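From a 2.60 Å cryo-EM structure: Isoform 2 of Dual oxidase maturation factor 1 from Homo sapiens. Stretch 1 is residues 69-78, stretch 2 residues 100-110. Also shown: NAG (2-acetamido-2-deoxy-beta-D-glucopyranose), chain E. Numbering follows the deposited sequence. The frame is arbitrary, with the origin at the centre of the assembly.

Stretch 1 (69-78) AVNFSSEWSV
Stretch 2 (100-110) GLQVGLGGVNI

Stretch 1 leaves a helix (69-72) at Ser73, the first residue with non-helical phi/psi (-83/139), crosses a loop and enters a strand at Ser77. Stretch 2 is a hairpin: strands 100-103 and 107-110 joined through Gly104-Gly106, with Gln102 and Asn109 exchanging backbone N-to-O bonds of 2.9 Å each way.

The strands of 77-78 and 100-103 pair antiparallel. Ser77 and Val103 form the hydrogen-bonded pair (CA-CA 4.8 Å): Ser77 N to Val103 O is 2.9 Å at 158°, and Val103 N to Ser77 O is 2.9 Å at 170°. Val103 O also accepts a weak bond from Trp76 N (3.2 Å, 129°). Val78 and Gln102 follow as the non-hydrogen-bonded pair (CA-CA 4.6 Å), where Val78 CA lies 3.2 Å from Leu101 O in a CA-H...O contact. Side chains alternate accordingly, Ser77 and Val103 on one face (CB-CB 3.7 Å), Val78 and Gln102 on the other.

Among polar side chains, Gln102 (chi1 m, chi2 t) donates from NE2 to Glu75 OE1 at 3.0 Å; the 124° angle makes this bond weak. Glu75 (m, m) starts away from stretch 2, but its end returns to make this contact.

Apolar packing centres on Trp76 (chi1 -75°, chi2 86°) and Leu105 (m, t), whose CA-to-CB bonds each point toward the opposing stretch. Leu105 CD2 sits 3.5 Å from the centroid of the Trp76 five-membered ring, 12° off its normal, a CH-pi contact over the face. Trp76 NE1 is anchored by Val70 O at 3.0 Å, tying the ring to the helix.

Close backbone packing brings Ser74 CA within 3.6 Å of Gly104 CA; an ideal CB on Gly104 would clash with Ser74 CA at 2.7 Å.

Asn109 ND2 is bonded to NAG C1 (1.4 Å), and NAG C8 lies 3.3 Å from Ser74 OG, so the glycan touches both stretches.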

# COMPACT_ATOMS: atom_id res chain seq x y z
N ALA B 69 -5.12 13.41 -16.90
CA ALA B 69 -5.10 12.74 -18.19
C ALA B 69 -3.75 12.91 -18.85
O ALA B 69 -3.13 11.94 -19.31
CB ALA B 69 -6.22 13.27 -19.08
N VAL B 70 -3.23 14.15 -18.84
CA VAL B 70 -1.96 14.41 -19.49
C VAL B 70 -0.84 13.68 -18.78
O VAL B 70 0.17 13.30 -19.40
CB VAL B 70 -1.73 15.93 -19.57
CG1 VAL B 70 -0.32 16.30 -19.14
CG2 VAL B 70 -2.02 16.44 -20.98
N ASN B 71 -1.00 13.41 -17.48
CA ASN B 71 0.02 12.67 -16.76
C ASN B 71 -0.02 11.18 -17.10
O ASN B 71 1.01 10.50 -17.02
CB ASN B 71 -0.12 12.88 -15.25
CG ASN B 71 0.95 12.15 -14.46
OD1 ASN B 71 2.09 12.59 -14.37
ND2 ASN B 71 0.57 11.02 -13.87
N PHE B 72 -1.19 10.67 -17.47
CA PHE B 72 -1.35 9.24 -17.71
C PHE B 72 -1.50 8.88 -19.19
O PHE B 72 -1.47 7.69 -19.52
CB PHE B 72 -2.55 8.69 -16.93
CG PHE B 72 -2.33 8.65 -15.44
CD1 PHE B 72 -1.47 7.73 -14.88
CD2 PHE B 72 -3.00 9.53 -14.61
CE1 PHE B 72 -1.27 7.69 -13.51
CE2 PHE B 72 -2.80 9.50 -13.24
CZ PHE B 72 -1.94 8.57 -12.69
N SER B 73 -1.67 9.86 -20.07
CA SER B 73 -1.83 9.57 -21.49
C SER B 73 -0.47 9.38 -22.15
O SER B 73 0.49 10.10 -21.86
CB SER B 73 -2.58 10.70 -22.19
OG SER B 73 -1.81 11.89 -22.21
N SER B 74 -0.39 8.39 -23.03
CA SER B 74 0.80 8.17 -23.85
C SER B 74 0.69 8.90 -25.18
O SER B 74 0.85 8.32 -26.25
CB SER B 74 1.03 6.68 -24.06
OG SER B 74 -0.03 6.10 -24.80
N GLU B 75 0.42 10.20 -25.12
CA GLU B 75 0.21 11.02 -26.31
C GLU B 75 1.21 12.17 -26.38
O GLU B 75 0.90 13.23 -26.92
CB GLU B 75 -1.22 11.55 -26.35
CG GLU B 75 -2.30 10.48 -26.49
CD GLU B 75 -2.60 10.14 -27.94
OE1 GLU B 75 -1.67 10.14 -28.76
OE2 GLU B 75 -3.78 9.87 -28.25
N TRP B 76 2.41 11.97 -25.84
CA TRP B 76 3.40 13.04 -25.81
C TRP B 76 4.23 13.10 -27.09
O TRP B 76 4.43 14.18 -27.65
CB TRP B 76 4.31 12.86 -24.59
CG TRP B 76 3.64 13.26 -23.31
CD1 TRP B 76 2.85 12.48 -22.52
CD2 TRP B 76 3.71 14.54 -22.67
NE1 TRP B 76 2.42 13.19 -21.43
CE2 TRP B 76 2.93 14.46 -21.50
CE3 TRP B 76 4.35 15.74 -22.97
CZ2 TRP B 76 2.78 15.54 -20.63
CZ3 TRP B 76 4.19 16.81 -22.11
CH2 TRP B 76 3.41 16.70 -20.95
N SER B 77 4.73 11.96 -27.56
CA SER B 77 5.47 11.88 -28.82
C SER B 77 4.77 10.88 -29.72
O SER B 77 4.88 9.66 -29.51
CB SER B 77 6.93 11.49 -28.57
OG SER B 77 7.58 12.43 -27.74
N VAL B 78 4.04 11.36 -30.71
CA VAL B 78 3.22 10.50 -31.55
C VAL B 78 3.77 10.48 -32.97
O VAL B 78 4.33 11.46 -33.47
CB VAL B 78 1.73 10.94 -31.55
CG1 VAL B 78 1.20 10.99 -30.13
CG2 VAL B 78 1.57 12.28 -32.25
N GLY B 100 2.10 2.81 -35.53
CA GLY B 100 2.14 4.06 -34.80
C GLY B 100 2.89 3.91 -33.49
O GLY B 100 2.84 2.88 -32.83
N LEU B 101 3.59 4.98 -33.14
CA LEU B 101 4.34 5.07 -31.90
C LEU B 101 3.72 6.17 -31.05
O LEU B 101 3.45 7.27 -31.54
CB LEU B 101 5.81 5.39 -32.19
CG LEU B 101 6.86 5.03 -31.13
CD1 LEU B 101 6.96 3.53 -30.97
CD2 LEU B 101 8.20 5.63 -31.52
N GLN B 102 3.49 5.87 -29.77
CA GLN B 102 2.88 6.80 -28.82
C GLN B 102 3.72 6.78 -27.55
O GLN B 102 3.48 5.97 -26.65
CB GLN B 102 1.42 6.42 -28.55
CG GLN B 102 0.46 6.74 -29.67
CD GLN B 102 -0.97 6.36 -29.33
OE1 GLN B 102 -1.23 5.25 -28.86
NE2 GLN B 102 -1.90 7.28 -29.56
N VAL B 103 4.72 7.65 -27.49
CA VAL B 103 5.63 7.71 -26.36
C VAL B 103 5.02 8.63 -25.30
O VAL B 103 4.78 9.81 -25.56
CB VAL B 103 7.02 8.20 -26.78
CG1 VAL B 103 7.99 8.08 -25.63
CG2 VAL B 103 7.51 7.42 -27.99
N GLY B 104 4.78 8.07 -24.11
CA GLY B 104 4.28 8.82 -22.99
C GLY B 104 5.34 9.03 -21.92
O GLY B 104 6.54 8.83 -22.13
N LEU B 105 4.87 9.44 -20.74
CA LEU B 105 5.79 9.70 -19.64
C LEU B 105 6.32 8.41 -19.03
O LEU B 105 7.51 8.31 -18.72
CB LEU B 105 5.10 10.56 -18.58
CG LEU B 105 4.50 11.87 -19.08
CD1 LEU B 105 3.96 12.68 -17.93
CD2 LEU B 105 5.53 12.66 -19.88
N GLY B 106 5.45 7.43 -18.83
CA GLY B 106 5.81 6.19 -18.18
C GLY B 106 6.13 5.03 -19.09
O GLY B 106 6.45 3.94 -18.59
N GLY B 107 6.05 5.21 -20.40
CA GLY B 107 6.32 4.12 -21.31
C GLY B 107 5.93 4.50 -22.73
O GLY B 107 5.62 5.66 -23.02
N VAL B 108 5.95 3.50 -23.60
CA VAL B 108 5.65 3.67 -25.01
C VAL B 108 4.57 2.67 -25.42
O VAL B 108 4.64 1.49 -25.05
CB VAL B 108 6.91 3.51 -25.89
CG1 VAL B 108 7.61 2.19 -25.61
CG2 VAL B 108 6.56 3.64 -27.36
N ASN B 109 3.57 3.15 -26.15
CA ASN B 109 2.52 2.31 -26.71
C ASN B 109 2.76 2.17 -28.21
O ASN B 109 2.81 3.17 -28.94
CB ASN B 109 1.14 2.90 -26.43
CG ASN B 109 0.55 2.41 -25.11
OD1 ASN B 109 1.05 2.74 -24.04
ND2 ASN B 109 -0.52 1.63 -25.20
N ILE B 110 2.90 0.93 -28.67
CA ILE B 110 3.12 0.62 -30.08
C ILE B 110 1.83 0.06 -30.64
O ILE B 110 1.31 -0.95 -30.14
CB ILE B 110 4.28 -0.37 -30.25
CG1 ILE B 110 5.54 0.15 -29.56
CG2 ILE B 110 4.54 -0.63 -31.73
CD1 ILE B 110 6.63 -0.87 -29.43
C1 NAG E . -1.17 1.09 -24.03
C2 NAG E . -2.61 1.60 -23.91
C3 NAG E . -3.30 0.96 -22.71
C4 NAG E . -3.20 -0.56 -22.77
C5 NAG E . -1.73 -0.97 -22.94
C6 NAG E . -1.53 -2.46 -23.12
C7 NAG E . -3.30 3.85 -24.62
C8 NAG E . -3.20 5.32 -24.34
N2 NAG E . -2.63 3.05 -23.78
O3 NAG E . -4.67 1.35 -22.69
O4 NAG E . -3.73 -1.12 -21.58
O5 NAG E . -1.18 -0.34 -24.10
O6 NAG E . -2.17 -2.93 -24.30
O7 NAG E . -3.94 3.41 -25.56